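Local atomic coordinates of putative isomerase (Sinorhizobium meliloti, PDB entry 2PPG), a protein that is a putative isomerase of the enolase superfamily, pairing a mandelate racemase/muconate lactonizing enzyme-type N-terminal domain with a TIM-barrel-like C-terminal domain. Residues A[132-135]-A[136-140]; A[271-274]-A[275-278]; A[305-308]-A[309-313]. One frame throughout, in Å; residues are numbered along the deposited sequence.

Contact 1: A[132-135]-A[136-140]; sequences LWDL and AGKLA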
loop_
_atom_site.group_PDB
_atom_site.type_symbol
_atom_site.label_atom_id
_atom_site.label_comp_id
_atom_site.label_asym_id
_atom_site.label_seq_id
_atom_site.Cartn_x
_atom_site.Cartn_y
_atom_site.Cartn_z
ATOM N N LEU A 132 17.565 3.079 -40.334
ATOM C CA LEU A 132 16.375 2.393 -40.845
ATOM C C LEU A 132 15.202 3.352 -41.043
ATOM O O LEU A 132 14.578 3.374 -42.110
ATOM C CB LEU A 132 15.978 1.230 -39.930
ATOM C CG LEU A 132 16.365 -0.190 -40.385
ATOM C CD1 LEU A 132 17.494 -0.244 -41.417
ATOM C CD2 LEU A 132 16.670 -1.087 -39.180
ATOM N N TRP A 133 14.907 4.155 -40.026
ATOM C CA TRP A 133 13.796 5.081 -40.131
ATOM C C TRP A 133 14.077 6.099 -41.225
ATOM O O TRP A 133 13.177 6.469 -41.994
ATOM C CB TRP A 133 13.546 5.765 -38.795
ATOM C CG TRP A 133 12.751 4.911 -37.862
ATOM C CD1 TRP A 133 13.221 4.172 -36.816
ATOM C CD2 TRP A 133 11.336 4.690 -37.907
ATOM N NE1 TRP A 133 12.187 3.508 -36.208
ATOM C CE2 TRP A 133 11.019 3.811 -36.854
ATOM C CE3 TRP A 133 10.302 5.163 -38.732
ATOM C CZ2 TRP A 133 9.715 3.394 -36.601
ATOM C CZ3 TRP A 133 9.015 4.749 -38.484
ATOM C CH2 TRP A 133 8.727 3.875 -37.426
ATOM N N ASP A 134 15.335 6.526 -41.306
ATOM C CA ASP A 134 15.770 7.452 -42.345
ATOM C C ASP A 134 15.440 6.899 -43.727
ATOM O O ASP A 134 14.866 7.600 -44.563
ATOM C CB ASP A 134 17.271 7.708 -42.222
ATOM C CG ASP A 134 17.726 8.910 -43.025
ATOM O OD1 ASP A 134 17.034 9.962 -42.966
ATOM O OD2 ASP A 134 18.781 8.787 -43.705
ATOM N N LEU A 135 15.797 5.638 -43.955
ATOM C CA LEU A 135 15.460 4.959 -45.198
ATOM C C LEU A 135 13.962 4.967 -45.476
ATOM O O LEU A 135 13.524 5.271 -46.585
ATOM C CB LEU A 135 15.932 3.515 -45.148
ATOM C CG LEU A 135 17.210 3.093 -45.872
ATOM C CD1 LEU A 135 17.632 4.142 -46.864
ATOM C CD2 LEU A 135 18.315 2.767 -44.898
ATOM N N ALA A 136 13.175 4.609 -44.467
ATOM C CA ALA A 136 11.727 4.523 -44.638
ATOM C C ALA A 136 11.141 5.865 -45.107
ATOM O O ALA A 136 10.392 5.898 -46.074
ATOM C CB ALA A 136 11.057 4.030 -43.355
ATOM N N GLY A 137 11.506 6.960 -44.440
ATOM C CA GLY A 137 11.132 8.302 -44.896
ATOM C C GLY A 137 11.560 8.625 -46.328
ATOM O O GLY A 137 10.771 9.148 -47.131
ATOM N N LYS A 138 12.805 8.299 -46.662
ATOM C CA LYS A 138 13.316 8.537 -48.011
ATOM C C LYS A 138 12.586 7.716 -49.069
ATOM O O LYS A 138 12.192 8.254 -50.106
ATOM C CB LYS A 138 14.820 8.294 -48.079
ATOM C CG LYS A 138 15.601 9.384 -47.388
ATOM C CD LYS A 138 17.111 9.178 -47.469
ATOM C CE LYS A 138 17.819 10.369 -46.849
ATOM N NZ LYS A 138 19.171 10.020 -46.316
ATOM N N LEU A 139 12.401 6.427 -48.788
ATOM C CA LEU A 139 11.677 5.513 -49.671
ATOM C C LEU A 139 10.233 5.912 -49.920
ATOM O O LEU A 139 9.685 5.602 -50.970
ATOM C CB LEU A 139 11.682 4.114 -49.077
ATOM C CG LEU A 139 12.563 3.051 -49.722
ATOM C CD1 LEU A 139 13.691 3.678 -50.509
ATOM C CD2 LEU A 139 13.079 2.118 -48.652
ATOM N N ALA A 140 9.616 6.579 -48.945
ATOM C CA ALA A 140 8.211 6.977 -49.045
ATOM C C ALA A 140 8.052 8.449 -49.418
ATOM O O ALA A 140 6.935 8.918 -49.658
ATOM C CB ALA A 140 7.488 6.686 -47.749
#
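Residues 132-135 and 136-140 are consecutive turns of helix 119-140, joined by i to i+4 backbone hydrogen bonds from Ala136 N to Leu132 O, Gly137 N to Trp133 O, Lys138 N to Asp134 O and Leu139 N to Leu135 O, the last 2.7 Å long. One turn apart on the same flank, Asp134 and Lys138 form a salt bridge, with Lys138 NZ 2.9 Å from Asp134 OD2. The ammonium group reaches the syn side of that oxygen, 30° out of the carboxylate plane. With CG anti to the backbone N (chi1 -165°), Asp134 carries its carboxylate to where the extended chain of Lys138, four residues on, can meet it at a slant. On the way Lys138 CG passes 3.4 Å from Asp134 O.

Both charged ends are held by further partners. Asp134 OD1 accepts from Leu376 N and OD2 also from Trp68 N; Lys138 NZ makes a second salt bridge to Glu379 and donates to Val66 O. The carboxylate is thus gripped through both oxygens, which fixes its rotation.

Leu132 and Leu135 pack on Ile59 of strand 52-61, Leu132 and Trp133 on Ala100 of helix 100-109, and Trp133 NE1 bonds Thr299 OG1. These contacts join the helix to strand 52-61, helix 100-109 and helix 293-310 of the barrel domain.

Contact 2: A[271-274]-A[275-278]; sequences WRTV and HDMV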
loop_
_atom_site.group_PDB
_atom_site.type_symbol
_atom_site.label_atom_id
_atom_site.label_comp_id
_atom_site.label_asym_id
_atom_site.label_seq_id
_atom_site.Cartn_x
_atom_site.Cartn_y
_atom_site.Cartn_z
ATOM N N TRP A 271 18.672 6.377 -19.705
ATOM C CA TRP A 271 17.887 5.171 -19.908
ATOM C C TRP A 271 18.126 4.689 -21.322
ATOM O O TRP A 271 18.756 5.399 -22.114
ATOM C CB TRP A 271 16.396 5.425 -19.717
ATOM C CG TRP A 271 16.009 5.953 -18.371
ATOM C CD1 TRP A 271 16.747 5.923 -17.226
ATOM C CD2 TRP A 271 14.756 6.560 -18.029
ATOM N NE1 TRP A 271 16.033 6.494 -16.191
ATOM C CE2 TRP A 271 14.810 6.894 -16.661
ATOM C CE3 TRP A 271 13.601 6.863 -18.752
ATOM C CZ2 TRP A 271 13.758 7.524 -16.002
ATOM C CZ3 TRP A 271 12.561 7.490 -18.099
ATOM C CH2 TRP A 271 12.646 7.817 -16.737
ATOM N N ARG A 272 17.609 3.498 -21.640
ATOM C CA ARG A 272 17.784 2.920 -22.959
ATOM C C ARG A 272 16.470 2.474 -23.581
ATOM O O ARG A 272 16.312 2.537 -24.803
ATOM C CB ARG A 272 18.769 1.752 -22.907
ATOM C CG ARG A 272 20.182 2.171 -22.542
ATOM C CD ARG A 272 20.785 3.115 -23.586
ATOM N NE ARG A 272 22.241 3.108 -23.488
ATOM C CZ ARG A 272 22.943 3.870 -22.654
ATOM N NH1 ARG A 272 22.330 4.724 -21.840
ATOM N NH2 ARG A 272 24.263 3.760 -22.624
ATOM N N THR A 273 15.541 2.014 -22.744
ATOM C CA THR A 273 14.229 1.573 -23.212
ATOM C C THR A 273 13.090 2.113 -22.343
ATOM O O THR A 273 13.306 2.615 -21.227
ATOM C CB THR A 273 14.094 0.046 -23.197
ATOM O OG1 THR A 273 14.172 -0.402 -21.846
ATOM C CG2 THR A 273 15.187 -0.637 -24.036
ATOM N N VAL A 274 11.870 1.969 -22.858
ATOM C CA VAL A 274 10.663 2.295 -22.113
ATOM C C VAL A 274 10.597 1.510 -20.796
ATOM O O VAL A 274 9.959 1.939 -19.831
ATOM C CB VAL A 274 9.405 2.063 -22.987
ATOM C CG1 VAL A 274 9.327 0.604 -23.481
ATOM C CG2 VAL A 274 8.128 2.475 -22.251
ATOM N N HIS A 275 11.276 0.371 -20.743
ATOM C CA HIS A 275 11.311 -0.431 -19.520
ATOM C C HIS A 275 11.967 0.308 -18.353
ATOM O O HIS A 275 11.479 0.245 -17.229
ATOM C CB HIS A 275 11.962 -1.792 -19.778
ATOM C CG HIS A 275 11.234 -2.605 -20.799
ATOM N ND1 HIS A 275 9.932 -3.026 -20.623
ATOM C CD2 HIS A 275 11.611 -3.049 -22.021
ATOM C CE1 HIS A 275 9.541 -3.702 -21.690
ATOM N NE2 HIS A 275 10.543 -3.733 -22.551
ATOM N N ASP A 276 13.045 1.034 -18.622
ATOM C CA ASP A 276 13.659 1.881 -17.598
ATOM C C ASP A 276 12.673 2.878 -17.015
ATOM O O ASP A 276 12.775 3.222 -15.850
ATOM C CB ASP A 276 14.880 2.623 -18.152
ATOM C CG ASP A 276 15.941 1.681 -18.654
ATOM O OD1 ASP A 276 16.083 0.600 -18.061
ATOM O OD2 ASP A 276 16.630 2.005 -19.640
HETATM N N MSE A 277 11.709 3.318 -17.825
HETATM C CA MSE A 277 10.734 4.338 -17.402
HETATM C C MSE A 277 9.690 3.887 -16.374
HETATM O O MSE A 277 9.377 4.619 -15.435
HETATM C CB MSE A 277 10.007 4.910 -18.613
HETATM C CG MSE A 277 9.278 6.176 -18.282
HETATM SE SE MSE A 277 8.613 7.170 -19.810
HETATM C CE MSE A 277 7.735 8.647 -18.844
ATOM N N VAL A 278 9.148 2.689 -16.582
ATOM C CA VAL A 278 8.066 2.138 -15.763
ATOM C C VAL A 278 8.236 2.301 -14.239
ATOM O O VAL A 278 7.357 2.856 -13.576
ATOM C CB VAL A 278 7.826 0.653 -16.123
ATOM C CG1 VAL A 278 6.715 0.050 -15.274
ATOM C CG2 VAL A 278 7.502 0.539 -17.595
#
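Residues 271-274 come in as loop and turn into the first turn of helix 274-282, where Met277 N donates to Val274 O over 3.0 Å and a weak bond joins Val278 N to the same carbonyl. Asp276 folds its side chain back over the incoming loop. Its OD2 takes two backbone N-H groups: Arg272 N at 2.7 Å, nearly along the C-O axis, and Thr273 N at 3.3 Å, from above the carboxylate plane. Two donors on one oxygen pin the carboxylate. Thr273 is the N-cap residue. Its OG1, lying between the backbone N and the carbonyl carbon (chi1 65°), receives a weak capping bond from His275 N, and with Asp276 bonding back to Thr273 N the pair makes a capping box, the reciprocal closure of a helix N terminus. In an enolase-type barrel this places the cap where strand 264-267 has given way to its following helix.

The Trp271 ring lies against the first turn, with Asp276 and Met277 over one face. Asp276 CB sits over its five-membered ring, 3.9 Å from the centroid, and Met277 CA over the six-membered ring, both as CH-pi contacts. Ring and carboxylate planes are 60° apart. Selenomethionine Met277 brings CG to 3.5 Å from Trp271 CZ3, then carries on extended toward Ile304 of helix 293-310 and Val289. The end of Arg272 leads away from the helix, bonding Gly119 O and, on a neighbouring subunit, Arg114 O, with a cation-pi contact to Tyr116 of that subunit. Val274, His275 and Val278 pack on Val310 of a different neighbouring subunit.

Contact 3: A[305-308]-A[309-313]; sequences GAYA and HVHHI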
loop_
_atom_site.group_PDB
_atom_site.type_symbol
_atom_site.label_atom_id
_atom_site.label_comp_id
_atom_site.label_asym_id
_atom_site.label_seq_id
_atom_site.Cartn_x
_atom_site.Cartn_y
_atom_site.Cartn_z
ATOM N N GLY A 305 7.988 8.355 -25.265
ATOM C CA GLY A 305 7.043 9.447 -25.492
ATOM C C GLY A 305 5.593 9.021 -25.336
ATOM O O GLY A 305 4.812 9.704 -24.686
ATOM N N ALA A 306 5.227 7.889 -25.933
ATOM C CA ALA A 306 3.855 7.362 -25.809
ATOM C C ALA A 306 3.497 7.046 -24.358
ATOM O O ALA A 306 2.361 7.252 -23.937
ATOM C CB ALA A 306 3.672 6.136 -26.661
ATOM N N TYR A 307 4.470 6.547 -23.600
ATOM C CA TYR A 307 4.259 6.282 -22.191
ATOM C C TYR A 307 4.066 7.577 -21.382
ATOM O O TYR A 307 3.228 7.631 -20.501
ATOM C CB TYR A 307 5.417 5.464 -21.632
ATOM C CG TYR A 307 5.052 4.595 -20.443
ATOM C CD1 TYR A 307 4.434 3.356 -20.623
ATOM C CD2 TYR A 307 5.352 5.004 -19.141
ATOM C CE1 TYR A 307 4.109 2.556 -19.541
ATOM C CE2 TYR A 307 5.036 4.214 -18.050
ATOM C CZ TYR A 307 4.409 2.991 -18.252
ATOM O OH TYR A 307 4.083 2.211 -17.163
ATOM N N ALA A 308 4.831 8.618 -21.687
ATOM C CA ALA A 308 4.664 9.888 -20.989
ATOM C C ALA A 308 3.288 10.496 -21.262
ATOM O O ALA A 308 2.694 11.101 -20.385
ATOM C CB ALA A 308 5.751 10.861 -21.385
ATOM N N HIS A 309 2.808 10.327 -22.490
ATOM C CA HIS A 309 1.487 10.767 -22.919
ATOM C C HIS A 309 0.400 10.091 -22.089
ATOM O O HIS A 309 -0.382 10.748 -21.391
ATOM C CB HIS A 309 1.306 10.404 -24.389
ATOM C CG HIS A 309 -0.022 10.793 -24.954
ATOM N ND1 HIS A 309 -0.258 12.034 -25.503
ATOM C CD2 HIS A 309 -1.182 10.103 -25.069
ATOM C CE1 HIS A 309 -1.508 12.095 -25.930
ATOM N NE2 HIS A 309 -2.089 10.936 -25.678
ATOM N N VAL A 310 0.367 8.768 -22.183
ATOM C CA VAL A 310 -0.488 7.939 -21.351
ATOM C C VAL A 310 -0.428 8.350 -19.874
ATOM O O VAL A 310 -1.462 8.456 -19.223
ATOM C CB VAL A 310 -0.098 6.444 -21.485
ATOM C CG1 VAL A 310 -0.618 5.649 -20.315
ATOM C CG2 VAL A 310 -0.624 5.872 -22.777
ATOM N N HIS A 311 0.776 8.591 -19.354
ATOM C CA HIS A 311 0.939 8.843 -17.924
ATOM C C HIS A 311 1.062 10.307 -17.534
ATOM O O HIS A 311 1.483 10.613 -16.417
ATOM C CB HIS A 311 2.090 8.015 -17.355
ATOM C CG HIS A 311 1.715 6.593 -17.102
ATOM N ND1 HIS A 311 1.033 6.201 -15.971
ATOM C CD2 HIS A 311 1.882 5.475 -17.850
ATOM C CE1 HIS A 311 0.809 4.897 -16.027
ATOM N NE2 HIS A 311 1.314 4.433 -17.156
ATOM N N HIS A 312 0.690 11.195 -18.455
ATOM C CA HIS A 312 0.633 12.647 -18.216
ATOM C C HIS A 312 1.914 13.267 -17.709
ATOM O O HIS A 312 1.925 13.937 -16.675
ATOM C CB HIS A 312 -0.537 12.995 -17.296
ATOM C CG HIS A 312 -1.839 12.505 -17.824
ATOM N ND1 HIS A 312 -2.271 11.210 -17.635
ATOM C CD2 HIS A 312 -2.759 13.104 -18.613
ATOM C CE1 HIS A 312 -3.421 11.043 -18.260
ATOM N NE2 HIS A 312 -3.741 12.178 -18.857
ATOM N N ILE A 313 2.983 13.046 -18.460
ATOM C CA ILE A 313 4.315 13.506 -18.108
ATOM C C ILE A 313 4.864 14.312 -19.292
ATOM O O ILE A 313 4.648 13.950 -20.442
ATOM C CB ILE A 313 5.194 12.306 -17.749
ATOM C CG1 ILE A 313 4.775 11.761 -16.381
ATOM C CG2 ILE A 313 6.667 12.661 -17.759
ATOM C CD1 ILE A 313 5.449 10.482 -15.997
#
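Backbone hydrogen bonds carry the last turn of helix 293-310: His309 N to Gly305 O, Val310 N to Ala306 O, and His311 N to Tyr307 O at 2.9 Å. Beyond them Ile313 N reaches back to Ala308 O over 2.8 Å, and His312 N to His309 O.

The one aromatic pair is oblique: His311 CD2 lies over one face of the Tyr307 ring, 3.4 Å from CE2 and displaced toward the rim. The planes stand at 34° and the centroids 4.6 Å apart. Tyr307 CG is anti to the backbone N (chi1 -153°), which turns the ring's face to His311 CD2.

Of the polar side-chain ends, His311 NE2 is hydrogen-bonded to Tyr307 OH of a neighbouring subunit, and His309 ND1 makes a weak bond to Asn339 OD1.

Apolar packing joins Ala308 CB to Ile313 CB at 4.0 Å, with Val289 touching both residues. Val310 of that neighbouring subunit packs on Tyr307 of this chain.

His312, with positive phi (55°), is the C-prime residue of a Schellman motif, which ends the helix and turns the chain into strand 314-315, completing the beta-alpha-beta unit begun by strand 288-289 in the barrel.

How the contacts relate
From the N terminus the three contacts follow in series, none enclosing or crossing another, and each is a local closure within one helix or at its end. Contact 1 lies along helix 119-140 beside the N-terminal sheet; contacts 2 and 3 mark the start of barrel helix 274-282 and the end of helix 293-310. Contact 1 stands apart, about 12 Å by nearest atoms from either. Contacts 2 and 3 touch, their centres about 12 Å apart: Met277 CE packs 3.9 Å from Ala308 CB, and Val278 CG2 lies 3.8 Å from Tyr307 OH. These two successive barrel helices thereby pack side by side, and both face the same neighbouring subunit.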